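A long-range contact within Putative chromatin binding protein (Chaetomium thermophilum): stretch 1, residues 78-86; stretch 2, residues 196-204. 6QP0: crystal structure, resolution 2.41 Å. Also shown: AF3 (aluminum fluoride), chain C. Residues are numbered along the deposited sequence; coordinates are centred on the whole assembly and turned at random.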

# COMPACT_ATOMS: atom_id res chain seq x y z
N ASP A 78 -7.90 0.79 -0.81
CA ASP A 78 -8.94 0.64 -1.82
C ASP A 78 -10.30 0.43 -1.17
O ASP A 78 -11.31 0.97 -1.64
CB ASP A 78 -8.61 -0.54 -2.75
CG ASP A 78 -7.39 -0.27 -3.62
OD1 ASP A 78 -6.62 0.66 -3.31
OD2 ASP A 78 -7.20 -1.01 -4.61
N ALA A 79 -10.35 -0.32 -0.07
CA ALA A 79 -11.61 -0.62 0.59
C ALA A 79 -12.20 0.63 1.25
O ALA A 79 -13.41 0.86 1.19
CB ALA A 79 -11.42 -1.73 1.62
N THR A 80 -11.35 1.44 1.90
CA THR A 80 -11.84 2.65 2.54
C THR A 80 -12.41 3.63 1.52
O THR A 80 -13.34 4.38 1.82
CB THR A 80 -10.73 3.33 3.34
OG1 THR A 80 -9.67 3.71 2.46
CG2 THR A 80 -10.20 2.39 4.42
N LEU A 81 -11.86 3.63 0.31
CA LEU A 81 -12.35 4.46 -0.78
C LEU A 81 -13.35 3.73 -1.66
O LEU A 81 -13.72 4.25 -2.72
CB LEU A 81 -11.17 4.95 -1.63
CG LEU A 81 -10.08 5.71 -0.87
CD1 LEU A 81 -8.92 6.04 -1.79
CD2 LEU A 81 -10.65 6.98 -0.23
N SER A 82 -13.79 2.55 -1.25
CA SER A 82 -14.77 1.77 -2.01
C SER A 82 -14.30 1.56 -3.45
O SER A 82 -15.06 1.74 -4.41
CB SER A 82 -16.14 2.44 -1.97
OG SER A 82 -16.60 2.56 -0.63
N ILE A 83 -13.04 1.19 -3.60
CA ILE A 83 -12.45 0.88 -4.90
C ILE A 83 -12.39 -0.64 -5.01
O ILE A 83 -11.57 -1.29 -4.36
CB ILE A 83 -11.06 1.50 -5.06
CG1 ILE A 83 -11.16 3.03 -5.04
CG2 ILE A 83 -10.40 1.01 -6.35
CD1 ILE A 83 -9.82 3.74 -5.03
N SER A 84 -13.27 -1.21 -5.83
CA SER A 84 -13.29 -2.65 -6.02
C SER A 84 -12.02 -3.12 -6.72
O SER A 84 -11.40 -2.39 -7.49
CB SER A 84 -14.52 -3.06 -6.83
OG SER A 84 -14.65 -4.47 -6.88
N ARG A 85 -11.64 -4.37 -6.43
CA ARG A 85 -10.45 -4.95 -7.03
C ARG A 85 -10.58 -5.17 -8.53
O ARG A 85 -9.57 -5.44 -9.19
CB ARG A 85 -10.13 -6.29 -6.35
CG ARG A 85 -9.75 -6.17 -4.89
CD ARG A 85 -9.91 -7.50 -4.17
NE ARG A 85 -9.39 -7.45 -2.81
CZ ARG A 85 -10.01 -6.88 -1.78
NH1 ARG A 85 -11.19 -6.29 -1.95
NH2 ARG A 85 -9.45 -6.89 -0.58
N SER A 86 -11.79 -5.04 -9.08
CA SER A 86 -12.00 -5.28 -10.50
C SER A 86 -11.52 -4.14 -11.38
O SER A 86 -11.49 -4.29 -12.61
CB SER A 86 -13.48 -5.54 -10.77
OG SER A 86 -14.29 -4.52 -10.19
N ALA A 196 -18.83 -5.34 -0.85
CA ALA A 196 -17.70 -5.58 -1.73
C ALA A 196 -16.54 -4.63 -1.42
O ALA A 196 -15.46 -4.76 -1.99
CB ALA A 196 -18.13 -5.42 -3.18
N GLU A 197 -16.77 -3.69 -0.49
CA GLU A 197 -15.71 -2.81 -0.02
C GLU A 197 -14.94 -3.49 1.11
O GLU A 197 -14.66 -2.87 2.16
CB GLU A 197 -16.31 -1.47 0.45
CG GLU A 197 -17.25 -1.58 1.64
CD GLU A 197 -17.85 -0.24 2.03
OE1 GLU A 197 -17.12 0.61 2.59
OE2 GLU A 197 -19.06 -0.03 1.77
N SER A 198 -14.56 -4.73 0.90
CA SER A 198 -14.05 -5.59 1.96
C SER A 198 -12.54 -5.75 1.86
O SER A 198 -11.93 -5.54 0.81
CB SER A 198 -14.72 -6.97 1.90
OG SER A 198 -14.23 -7.83 2.91
N ASP A 199 -11.94 -6.12 2.99
CA ASP A 199 -10.52 -6.46 3.06
C ASP A 199 -10.26 -7.93 2.75
O ASP A 199 -9.09 -8.33 2.71
CB ASP A 199 -9.97 -6.14 4.46
CG ASP A 199 -9.73 -4.65 4.66
OD1 ASP A 199 -9.56 -3.93 3.66
OD2 ASP A 199 -9.71 -4.21 5.83
N GLU A 200 -11.30 -8.73 2.54
CA GLU A 200 -11.15 -10.15 2.22
C GLU A 200 -11.98 -10.55 1.00
O GLU A 200 -12.31 -11.73 0.84
CB GLU A 200 -11.51 -11.02 3.43
CG GLU A 200 -12.38 -10.34 4.48
CD GLU A 200 -11.58 -9.55 5.50
OE1 GLU A 200 -10.46 -9.99 5.85
OE2 GLU A 200 -12.06 -8.49 5.94
N GLU A 201 -12.33 -9.60 0.14
CA GLU A 201 -12.99 -9.93 -1.12
C GLU A 201 -11.96 -10.45 -2.11
O GLU A 201 -10.94 -9.79 -2.34
CB GLU A 201 -13.70 -8.71 -1.70
CG GLU A 201 -15.21 -8.85 -1.85
CD GLU A 201 -15.60 -9.74 -3.01
OE1 GLU A 201 -16.37 -10.71 -2.80
OE2 GLU A 201 -15.15 -9.47 -4.15
N PRO A 202 -12.17 -11.62 -2.71
CA PRO A 202 -11.15 -12.18 -3.61
C PRO A 202 -11.14 -11.48 -4.96
O PRO A 202 -12.10 -10.81 -5.36
CB PRO A 202 -11.58 -13.64 -3.75
CG PRO A 202 -13.06 -13.60 -3.60
CD PRO A 202 -13.34 -12.52 -2.59
N TYR A 203 -10.02 -11.65 -5.65
CA TYR A 203 -9.90 -11.25 -7.04
C TYR A 203 -10.37 -12.39 -7.94
O TYR A 203 -10.32 -13.56 -7.55
CB TYR A 203 -8.45 -10.90 -7.40
CG TYR A 203 -7.77 -9.88 -6.51
CD1 TYR A 203 -7.48 -10.17 -5.18
CD2 TYR A 203 -7.37 -8.65 -7.02
CE1 TYR A 203 -6.83 -9.25 -4.38
CE2 TYR A 203 -6.73 -7.73 -6.22
CZ TYR A 203 -6.46 -8.03 -4.90
OH TYR A 203 -5.82 -7.10 -4.12
N GLU A 204 -10.82 -12.04 -9.14
CA GLU A 204 -11.03 -13.06 -10.16
C GLU A 204 -9.67 -13.61 -10.58
O GLU A 204 -8.70 -12.85 -10.74
CB GLU A 204 -11.78 -12.48 -11.36
CG GLU A 204 -13.17 -11.95 -11.02
CD GLU A 204 -14.07 -13.01 -10.42
OE1 GLU A 204 -14.09 -14.13 -10.96
OE2 GLU A 204 -14.74 -12.73 -9.41
AL AF3 C . -6.15 -7.14 -0.89
F1 AF3 C . -6.04 -5.76 0.11
F2 AF3 C . -7.19 -8.42 -0.46
F3 AF3 C . -4.91 -7.45 -2.03
O HOH W 1 -8.46 -2.56 0.67
O HOH W 2 -12.83 -5.40 -4.17

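This is a contact centred on one buried arginine, R85, at a 3-10 segment, whose guanidinium bonds to the backbone of a second, irregular stretch and to the bound aluminum fluoride. No two touching residues are closer than 113 in sequence. Together the stretches bury 476 Å² of surface, and R85 has the largest share. The two stretches run side by side without strand pairing. CA of A79 lies 4.7 Å from CA of E197, and CA of R85 lies 6.3 Å from CA of Y203.

A79 begins a type I turn that ends at S82, closed by S82 N to A79 O at 3.0 Å. Its methyl group points toward the second stretch. A79 CB sits 3.5 Å from E197 O and 3.5 Å from D199 OD1. Water 1 accepts from A79 N at 3.0 Å and donates weakly to D199 OD1 at 3.5 Å.

R85 points toward the second stretch with chi1 m and chi2 and chi3 both t. Its two terminal nitrogens both donate hydrogen bonds to one carbonyl, R85 NH1 to S198 O at 3.0 Å and R85 NH2 to S198 O at 3.1 Å. S198 O lies near the guanidinium plane, where the N-H groups point, so it can accept from both. E201 O lies over one face of the guanidinium. E201 O is 2.8 Å from R85 NE, but the N-H does not point there, so the angle is too poor for a hydrogen bond. Water 2 accepts from R85 N at 2.8 Å and from R85 NH1 at 2.9 Å.

Y203 packs its ring face against the aliphatic part of R85. R85 CD lies 3.5 Å from the centroid of the Y203 ring, 11° off the normal, a CH-pi contact. Both side chains also reach the ligand. R85 NH2 donates to AF3 F2 at 2.7 Å, and Y203 OH donates to AF3 F3 at a very short 2.3 Å.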